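Local coordinates for SnoaL-like polyketide cyclase (Agrobacterium tumefaciens str. C58, PDB 3EHC) that is of unknown function but belongs to the SnoaL-like polyketide cyclase family, whose namesake enzymes close rings in polyketide biosynthesis, at the interface of chains A and B. Residues are numbered along the deposited sequence; one frame, centred on the assembly and turned at random. Chains: chain A/B, SnoaL-like polyketide cyclase.

The interface of chains A and B. Residues chain A 64, 75, 101; chain B 101-102, 115-117.
Two beta-sheets, one from each subunit, meet face to face across a two-fold axis, and strand 96-107 of each chain places A:His101 and B:His101 at the centre. The two histidines exchange a reciprocal pair of hydrogen bonds, imidazole to backbone. A:His101 ND1 donates to the carbonyl O of B:His101 at 2.8 Å, nearly straight at 166°. B:His101 ND1 returns the bond to A:His101 O at 2.9 Å. Each N-H points in its own ring plane but reaches the carbonyl from above the carbonyl plane. In both residues CG lies anti to the carbonyl carbon (chi1 -74° in A:His101), which swings the rings outward past each other. Between them A:His101 CB and B:His101 CB touch back to back at 3.5 Å. The far nitrogen of the A:His101 ring, NE2, accepts a bond of 2.9 Å from A:Arg75 NH1, roughly coplanar with both flat groups. With ND1 donating and NE2 accepting, the ring is pinned at both nitrogens and its rotation fixed; this pattern fits a neutral imidazole, although the proton itself is not seen. B:Val117 sets CG2 over the centre of one face of the A:His101 ring, 3.6 Å from the centroid. Second-shell A:Arg75 is itself packed against the partner: its extended chain turns one guanidinium face to the indole edge of B:Trp115, CD1 over its centre, 3.7 Å from CZ, with the planes 34° apart. Further along, A:Ile64 rests CD1 on the indole face near the rim of the six-membered ring, 3.6 Å from B:Trp115 CE3. The histidine pair straddles the axis, and its flanks recur on the other side with the chains exchanged; together they would hold the sheets in register in what is probably the functional dimer.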
loop_
_atom_site.group_PDB
_atom_site.type_symbol
_atom_site.label_atom_id
_atom_site.label_comp_id
_atom_site.label_asym_id
_atom_site.label_seq_id
_atom_site.Cartn_x
_atom_site.Cartn_y
_atom_site.Cartn_z
ATOM N N ILE A 64 -7.918 3.770 7.064
ATOM C CA ILE A 64 -7.168 3.033 8.100
ATOM C C ILE A 64 -5.900 3.798 8.401
ATOM O O ILE A 64 -5.207 4.259 7.488
ATOM C CB ILE A 64 -6.758 1.583 7.661
ATOM C CG1 ILE A 64 -7.931 0.851 6.981
ATOM C CG2 ILE A 64 -6.261 0.756 8.869
ATOM C CD1 ILE A 64 -7.593 -0.527 6.496
ATOM N N ARG A 75 -4.280 3.843 4.774
ATOM C CA ARG A 75 -5.101 3.536 3.589
ATOM C C ARG A 75 -6.007 4.713 3.354
ATOM O O ARG A 75 -6.886 5.005 4.162
ATOM C CB ARG A 75 -5.893 2.253 3.791
ATOM C CG ARG A 75 -6.986 1.972 2.729
ATOM C CD ARG A 75 -7.600 0.590 2.957
ATOM N NE ARG A 75 -8.804 0.404 2.154
ATOM C CZ ARG A 75 -8.846 -0.148 0.939
ATOM N NH1 ARG A 75 -7.754 -0.589 0.353
ATOM N NH2 ARG A 75 -10.013 -0.312 0.316
ATOM N N HIS A 101 -2.132 3.167 -0.664
ATOM C CA HIS A 101 -1.559 2.612 0.572
ATOM C C HIS A 101 -0.157 3.230 0.704
ATOM O O HIS A 101 0.660 3.083 -0.196
ATOM C CB HIS A 101 -1.486 1.070 0.502
ATOM C CG HIS A 101 -2.811 0.370 0.651
ATOM N ND1 HIS A 101 -2.920 -1.004 0.742
ATOM C CD2 HIS A 101 -4.076 0.848 0.720
ATOM C CE1 HIS A 101 -4.194 -1.336 0.850
ATOM N NE2 HIS A 101 -4.916 -0.233 0.866
ATOM N N HIS B 101 1.749 -3.194 -0.782
ATOM C CA HIS B 101 1.398 -2.541 0.479
ATOM C C HIS B 101 0.080 -3.103 0.976
ATOM O O HIS B 101 -0.953 -2.993 0.329
ATOM C CB HIS B 101 1.261 -1.054 0.304
ATOM C CG HIS B 101 2.566 -0.362 0.065
ATOM N ND1 HIS B 101 2.693 1.008 0.074
ATOM C CD2 HIS B 101 3.798 -0.855 -0.193
ATOM C CE1 HIS B 101 3.952 1.332 -0.151
ATOM N NE2 HIS B 101 4.642 0.218 -0.314
ATOM N N VAL B 102 0.117 -3.688 2.159
ATOM C CA VAL B 102 -1.006 -4.480 2.627
ATOM C C VAL B 102 -1.303 -4.193 4.105
ATOM O O VAL B 102 -0.405 -4.054 4.919
ATOM C CB VAL B 102 -0.764 -6.005 2.302
ATOM C CG1 VAL B 102 0.578 -6.425 2.803
ATOM C CG2 VAL B 102 -1.944 -6.934 2.794
ATOM N N TRP B 115 -6.374 -5.884 3.150
ATOM C CA TRP B 115 -6.498 -4.933 2.045
ATOM C C TRP B 115 -5.127 -4.774 1.428
ATOM O O TRP B 115 -4.221 -4.274 2.080
ATOM C CB TRP B 115 -7.042 -3.573 2.546
ATOM C CG TRP B 115 -8.444 -3.626 3.098
ATOM C CD1 TRP B 115 -9.602 -3.476 2.388
ATOM C CD2 TRP B 115 -8.833 -3.817 4.469
ATOM N NE1 TRP B 115 -10.681 -3.561 3.230
ATOM C CE2 TRP B 115 -10.241 -3.767 4.513
ATOM C CE3 TRP B 115 -8.125 -4.036 5.672
ATOM C CZ2 TRP B 115 -10.974 -3.928 5.723
ATOM C CZ3 TRP B 115 -8.855 -4.190 6.882
ATOM C CH2 TRP B 115 -10.265 -4.129 6.889
ATOM N N SER B 116 -4.989 -5.192 0.171
ATOM C CA SER B 116 -3.702 -5.220 -0.497
ATOM C C SER B 116 -3.730 -4.424 -1.803
ATOM O O SER B 116 -4.711 -4.456 -2.541
ATOM C CB SER B 116 -3.305 -6.670 -0.756
ATOM O OG SER B 116 -2.347 -6.730 -1.787
ATOM N N VAL B 117 -2.649 -3.692 -2.062
ATOM C CA VAL B 117 -2.416 -3.009 -3.340
ATOM C C VAL B 117 -1.008 -3.377 -3.820
ATOM O O VAL B 117 -0.043 -3.232 -3.073
ATOM C CB VAL B 117 -2.617 -1.443 -3.212
ATOM C CG1 VAL B 117 -2.358 -0.791 -4.493
ATOM C CG2 VAL B 117 -4.031 -1.098 -2.748
#